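Side-chain contacts in SusD homolog (Bacteroides thetaiotaomicron, PDB 4MRU), which probably binds mucin O-glycans at the surface of a gut bacterium as a SusD-like, TPR-type outer-membrane lipoprotein: residues V356-S359 with F360-H363; D85-S88 with E89-K93. All coordinates share one frame; numbering follows the deposited sequence. Where two conformers were deposited one is given.

Contact 1 of 2, residues V356-S359 with F360-H363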
ATOM      1  N   VAL A 356       7.226   7.852  14.125  1.00 18.38           N
ATOM      2  CA  VAL A 356       6.251   7.407  15.096  1.00 19.11           C
ATOM      3  C   VAL A 356       5.482   8.638  15.630  1.00 19.20           C
ATOM      4  O   VAL A 356       4.257   8.632  15.761  1.00 22.45           O
ATOM      5  CB  VAL A 356       6.915   6.641  16.256  1.00 19.24           C
ATOM      6  CG1 VAL A 356       5.899   6.327  17.340  1.00 22.37           C
ATOM      7  CG2 VAL A 356       7.550   5.357  15.750  1.00 21.65           C
ATOM      8  N   LYS A 357       6.220   9.658  16.001  1.00 17.30           N
ATOM      9  CA  LYS A 357       5.623  10.911  16.522  1.00 18.83           C
ATOM     10  C   LYS A 357       4.622  11.553  15.544  1.00 20.30           C
ATOM     11  O   LYS A 357       3.545  12.032  15.947  1.00 21.25           O
ATOM     12  CB  LYS A 357       6.704  11.896  16.916  1.00 19.30           C
ATOM     13  CG  LYS A 357       7.383  11.500  18.233  1.00 21.15           C
ATOM     14  CD  LYS A 357       8.437  12.518  18.685  1.00 24.53           C
ATOM     15  CE  LYS A 357       9.625  12.499  17.741  1.00 32.06           C
ATOM     16  NZ  LYS A 357      10.833  13.132  18.372  1.00 33.80           N
ATOM     17  N   LEU A 358       5.008  11.620  14.291  1.00 18.50           N
ATOM     18  CA  LEU A 358       4.155  12.128  13.237  1.00 20.10           C
ATOM     19  C   LEU A 358       2.897  11.298  13.078  1.00 18.63           C
ATOM     20  O   LEU A 358       1.837  11.860  12.852  1.00 20.27           O
ATOM     21  CB  LEU A 358       4.892  12.156  11.894  1.00 17.90           C
ATOM     22  CG  LEU A 358       5.944  13.243  11.774  1.00 20.77           C
ATOM     23  CD1 LEU A 358       6.836  13.007  10.569  1.00 19.33           C
ATOM     24  CD2 LEU A 358       5.308  14.618  11.691  1.00 21.45           C
ATOM     25  N   SER A 359       3.010   9.971  13.128  1.00 20.52           N
ATOM     26  CA  SER A 359       1.801   9.143  13.039  1.00 19.12           C
ATOM     27  C   SER A 359       0.877   9.395  14.240  1.00 20.25           C
ATOM     28  O   SER A 359      -0.317   9.504  14.074  1.00 17.57           O
ATOM     29  CB  SER A 359       2.150   7.670  12.925  1.00 19.17           C
ATOM     30  OG  SER A 359       1.027   6.848  13.037  1.00 17.40           O
ATOM     31  N   PHE A 360       1.406   9.411  15.458  1.00 16.45           N
ATOM     32  CA  PHE A 360       0.553   9.772  16.613  1.00 19.17           C
ATOM     33  C   PHE A 360      -0.127  11.127  16.416  1.00 21.21           C
ATOM     34  O   PHE A 360      -1.354  11.300  16.664  1.00 20.77           O
ATOM     35  CB  PHE A 360       1.360   9.822  17.939  1.00 19.08           C
ATOM     36  CG  PHE A 360       1.571   8.476  18.591  1.00 19.17           C
ATOM     37  CD1 PHE A 360       2.154   7.429  17.894  1.00 18.90           C
ATOM     38  CD2 PHE A 360       1.180   8.261  19.933  1.00 19.83           C
ATOM     39  CE1 PHE A 360       2.399   6.228  18.515  1.00 18.02           C
ATOM     40  CE2 PHE A 360       1.431   7.045  20.555  1.00 20.05           C
ATOM     41  CZ  PHE A 360       2.002   6.019  19.839  1.00 17.56           C
ATOM     42  N   GLU A 361       0.653  12.098  15.986  1.00 21.85           N
ATOM     43  CA  GLU A 361       0.124  13.431  15.787  1.00 20.61           C
ATOM     44  C   GLU A 361      -1.000  13.383  14.726  1.00 19.26           C
ATOM     45  O   GLU A 361      -2.051  14.000  14.918  1.00 20.61           O
ATOM     46  CB  GLU A 361       1.235  14.412  15.391  1.00 23.72           C
ATOM     47  CG  GLU A 361       0.718  15.817  15.026  1.00 29.15           C
ATOM     48  CD  GLU A 361       1.792  16.741  14.450  1.00 33.04           C
ATOM     49  OE1 GLU A 361       2.515  17.387  15.232  1.00 35.38           O
ATOM     50  OE2 GLU A 361       1.941  16.803  13.217  1.00 30.03           O
ATOM     51  N   GLU A 362      -0.804  12.633  13.633  1.00 22.26           N
ATOM     52  CA  GLU A 362      -1.795  12.506  12.526  1.00 21.85           C
ATOM     53  C   GLU A 362      -3.145  12.065  13.062  1.00 22.00           C
ATOM     54  O   GLU A 362      -4.189  12.515  12.603  1.00 23.45           O
ATOM     55  CB  GLU A 362      -1.267  11.526  11.459  1.00 23.07           C
ATOM     56  CG  GLU A 362      -2.106  11.313  10.187  1.00 24.54           C
ATOM     57  CD  GLU A 362      -1.674  10.064   9.380  1.00 29.87           C
ATOM     58  OE1 GLU A 362      -0.468   9.601   9.480  1.00 25.99           O
ATOM     59  OE2 GLU A 362      -2.535   9.566   8.594  1.00 23.62           O
ATOM     60  N   HIS A 363      -3.125  11.171  14.033  1.00 19.33           N
ATOM     61  CA  HIS A 363      -4.353  10.598  14.583  1.00 21.78           C
ATOM     62  C   HIS A 363      -4.815  11.243  15.891  1.00 22.70           C
ATOM     63  O   HIS A 363      -5.795  10.800  16.483  1.00 21.56           O
ATOM     64  CB  HIS A 363      -4.132   9.129  14.798  1.00 22.38           C
ATOM     65  CG  HIS A 363      -3.854   8.401  13.522  1.00 22.88           C
ATOM     66  ND1 HIS A 363      -4.847   8.100  12.623  1.00 25.59           N
ATOM     67  CD2 HIS A 363      -2.696   7.991  12.958  1.00 22.71           C
ATOM     68  CE1 HIS A 363      -4.319   7.498  11.573  1.00 30.36           C
ATOM     69  NE2 HIS A 363      -3.008   7.437  11.740  1.00 25.06           N
TER
HETATM   70  O   HOH W   1      -0.274   7.048  10.586  1.00 21.03           O
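Val356 and Phe360 lie side by side one turn apart near the C-terminal end of helix 348-363, part of the alpha-helical SusD-like fold. CG1 of Val356, held anti to its own N (chi1 173°), meets CE1 of the Phe360 ring at 3.7 Å. With its CG beside the backbone N (chi1 -82°), the Phe360 ring brings CD1 to 3.2 Å from Val356 O, the carbonyl that accepts the nearly straight bond from Phe360 N. A flat aromatic suits this buried flank, where Tyr371 and Pro274 pack on it as well; an alanine here would probably open a gap beside Val356 CG1 and deprive Tyr371 of its ring partner. A neighbouring flank is polar. Ser359 is small enough for a buried position against Ala422, and its OG is hydrogen-bonded to Arg275 and, at 2.8 Å, to a water. The same water is 2.8 Å from OE1 of the extended Glu362, probably as donor, and bonds NE2 of His363. It thus ties Ser359 to the residues three and four further along, which come round to the same side. The imidazole turns its edge to the preceding turn, placing CD2 3.0 Å from Ser359 O.

Contact 2 of 2, residues D85-S88 with E89-K93; sequences DVIS and ETYPK
Within helix 81-100 of the SusD-like fold, Thr90 OG1 donates to Val86 O at 2.8 Å, the classic way in which a helical threonine satisfies its hydroxyl on the carbonyl one turn back. The torsion that sets OG1 beside the backbone N (chi1 -66°) swings it to that oxygen, which also takes the backbone N-H of Thr90; the two donors arrive from opposite faces of the carbonyl plane. Threonine therefore suits a buried site, its polar atom paired and its side chain packed beside Ile117 and Leu31. Val86 and Thr90 both face helix 104-125.

Glu89 can be followed outward. Its CB and CG each lie 3.2 Å from Asp85 O, CD passes the same oxygen at 3.6 Å, and OE2 still lies 3.9 Å from Asp85 O, while OE1 is hydrogen-bonded to Gln39. On another flank Ile87 CG2 touches CD2 of Tyr91 at 3.9 Å, the two side chains pointing the same way, and the phenol oxygen continues to Arg114.

Pro92 has no N-H to offer, and the helix kinks there: its CD sits 3.0 Å from Ser88 O. Lys93, extended as far as CE, bends at its last bond (chi4 54°) to bring NZ back to Glu89 O at 3.1 Å.

Asp85 OD2 and Glu89 OE2 stay 5.0 Å apart; their repulsion is probably eased chiefly by the salt bridge from Lys80 to Asp85 OD1, since the neutral amide of Gln39 gives Glu89 OE1 a hydrogen bond but no compensating charge.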
ATOM      1  N   ASP A  85      -9.863  -3.373 -14.642  1.00 21.97           N
ATOM      2  CA  ASP A  85     -10.631  -2.140 -14.346  1.00 22.68           C
ATOM      3  C   ASP A  85      -9.756  -0.903 -14.100  1.00 23.44           C
ATOM      4  O   ASP A  85     -10.063   0.186 -14.603  1.00 20.82           O
ATOM      5  CB  ASP A  85     -11.579  -2.369 -13.160  1.00 25.26           C
ATOM      6  CG  ASP A  85     -12.656  -3.401 -13.473  1.00 27.73           C
ATOM      7  OD1 ASP A  85     -12.805  -3.785 -14.644  1.00 31.61           O
ATOM      8  OD2 ASP A  85     -13.325  -3.874 -12.538  1.00 27.77           O
ATOM      9  N   VAL A  86      -8.677  -1.057 -13.348  1.00 20.52           N
ATOM     10  CA  VAL A  86      -7.769   0.065 -13.141  1.00 20.29           C
ATOM     11  C   VAL A  86      -7.235   0.593 -14.470  1.00 21.02           C
ATOM     12  O   VAL A  86      -7.296   1.771 -14.720  1.00 18.76           O
ATOM     13  CB  VAL A  86      -6.593  -0.284 -12.213  1.00 19.83           C
ATOM     14  CG1 VAL A  86      -5.687   0.903 -12.057  1.00 24.36           C
ATOM     15  CG2 VAL A  86      -7.112  -0.642 -10.831  1.00 24.49           C
ATOM     16  N   ILE A  87      -6.731  -0.300 -15.319  1.00 20.55           N
ATOM     17  CA  ILE A  87      -6.160   0.103 -16.579  1.00 21.98           C
ATOM     18  C   ILE A  87      -7.231   0.655 -17.520  1.00 23.64           C
ATOM     19  O   ILE A  87      -7.023   1.719 -18.082  1.00 25.47           O
ATOM     20  CB  ILE A  87      -5.384  -1.073 -17.222  1.00 22.99           C
ATOM     21  CG1 ILE A  87      -4.112  -1.328 -16.413  1.00 25.48           C
ATOM     22  CG2 ILE A  87      -5.063  -0.764 -18.673  1.00 28.27           C
ATOM     23  CD1 ILE A  87      -3.369  -2.611 -16.741  1.00 25.34           C
ATOM     24  N   SER A  88      -8.382  -0.009 -17.662  1.00 22.46           N
ATOM     25  CA  SER A  88      -9.371   0.433 -18.638  0.50 23.56           C
ATOM     26  C   SER A  88     -10.033   1.739 -18.210  1.00 24.68           C
ATOM     27  O   SER A  88     -10.566   2.473 -19.047  1.00 23.45           O
ATOM     28  CB  SER A  88     -10.425  -0.640 -18.850  0.50 25.79           C
ATOM     29  OG  SER A  88     -11.192  -0.794 -17.688  0.50 23.60           O
ATOM     30  N   GLU A  89     -10.024   2.026 -16.916  1.00 23.12           N
ATOM     31  CA  GLU A  89     -10.596   3.302 -16.451  1.00 22.88           C
ATOM     32  C   GLU A  89      -9.588   4.442 -16.475  1.00 22.61           C
ATOM     33  O   GLU A  89      -9.978   5.603 -16.598  1.00 22.78           O
ATOM     34  CB  GLU A  89     -11.160   3.141 -15.073  1.00 23.85           C
ATOM     35  CG  GLU A  89     -12.407   2.274 -15.069  1.00 27.17           C
ATOM     36  CD  GLU A  89     -13.007   2.059 -13.690  1.00 36.71           C
ATOM     37  OE1 GLU A  89     -12.823   2.926 -12.818  1.00 37.20           O
ATOM     38  OE2 GLU A  89     -13.687   1.016 -13.492  1.00 41.64           O
ATOM     39  N   THR A  90      -8.308   4.119 -16.324  1.00 22.53           N
ATOM     40  CA  THR A  90      -7.281   5.147 -16.275  1.00 21.17           C
ATOM     41  C   THR A  90      -7.086   5.786 -17.649  1.00 21.42           C
ATOM     42  O   THR A  90      -7.073   7.023 -17.773  1.00 19.19           O
ATOM     43  CB  THR A  90      -5.932   4.616 -15.739  1.00 20.64           C
ATOM     44  OG1 THR A  90      -6.085   4.232 -14.365  1.00 22.32           O
ATOM     45  CG2 THR A  90      -4.881   5.678 -15.810  1.00 24.38           C
ATOM     46  N   TYR A  91      -6.934   4.967 -18.684  1.00 20.97           N
ATOM     47  CA  TYR A  91      -6.383   5.493 -19.918  1.00 21.59           C
ATOM     48  C   TYR A  91      -7.334   6.399 -20.691  1.00 25.03           C
ATOM     49  O   TYR A  91      -6.871   7.363 -21.292  1.00 24.58           O
ATOM     50  CB  TYR A  91      -5.857   4.362 -20.811  1.00 24.40           C
ATOM     51  CG  TYR A  91      -4.458   4.021 -20.355  1.00 26.03           C
ATOM     52  CD1 TYR A  91      -3.378   4.811 -20.732  1.00 27.22           C
ATOM     53  CD2 TYR A  91      -4.238   2.990 -19.462  1.00 24.71           C
ATOM     54  CE1 TYR A  91      -2.121   4.552 -20.258  1.00 26.08           C
ATOM     55  CE2 TYR A  91      -2.974   2.718 -18.971  1.00 24.01           C
ATOM     56  CZ  TYR A  91      -1.912   3.497 -19.374  1.00 24.69           C
ATOM     57  OH  TYR A  91      -0.645   3.227 -18.892  1.00 22.55           O
ATOM     58  N   PRO A  92      -8.641   6.135 -20.673  1.00 26.62           N
ATOM     59  CA  PRO A  92      -9.507   7.157 -21.304  1.00 26.83           C
ATOM     60  C   PRO A  92      -9.437   8.547 -20.604  1.00 24.87           C
ATOM     61  O   PRO A  92      -9.530   9.593 -21.260  1.00 22.94           O
ATOM     62  CB  PRO A  92     -10.919   6.536 -21.204  1.00 29.09           C
ATOM     63  CG  PRO A  92     -10.680   5.059 -20.982  1.00 27.27           C
ATOM     64  CD  PRO A  92      -9.423   5.001 -20.154  1.00 25.23           C
ATOM     65  N   LYS A  93      -9.224   8.567 -19.297  1.00 22.20           N
ATOM     66  CA  LYS A  93      -9.134   9.862 -18.595  1.00 23.74           C
ATOM     67  C   LYS A  93      -7.793  10.527 -18.891  1.00 23.51           C
ATOM     68  O   LYS A  93      -7.740  11.730 -19.196  1.00 24.86           O
ATOM     69  CB  LYS A  93      -9.338   9.682 -17.107  1.00 21.14           C
ATOM     70  CG  LYS A  93     -10.704   9.133 -16.709  1.00 22.83           C
ATOM     71  CD  LYS A  93     -10.690   8.842 -15.208  1.00 22.91           C
ATOM     72  CE  LYS A  93     -12.026   8.295 -14.699  1.00 25.46           C
ATOM     73  NZ  LYS A  93     -12.440   7.118 -15.490  1.00 29.70           N
TER

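Overall arrangement
Both contacts are local, each joining successive turns of one helix: contact 2 within helix 81-100, contact 1 later in the chain within helix 348-363. Their centres lie about 34 Å apart on opposite sides of the chain's centre, with nearest atoms about 22 Å apart, so neither touches the other. Both helices are part of the same SusD-like fold. Contact 2 packs against helices 24-32, 40-54 and 104-125, whereas contact 1 meets helices 327-339, 368-371 and 408-423. Contact 1 is the one nearer the metal, with the Lys357 side chain about 10 Å from a bound magnesium ion. The two therefore belong to separate helical neighbourhoods of this largely helical protein.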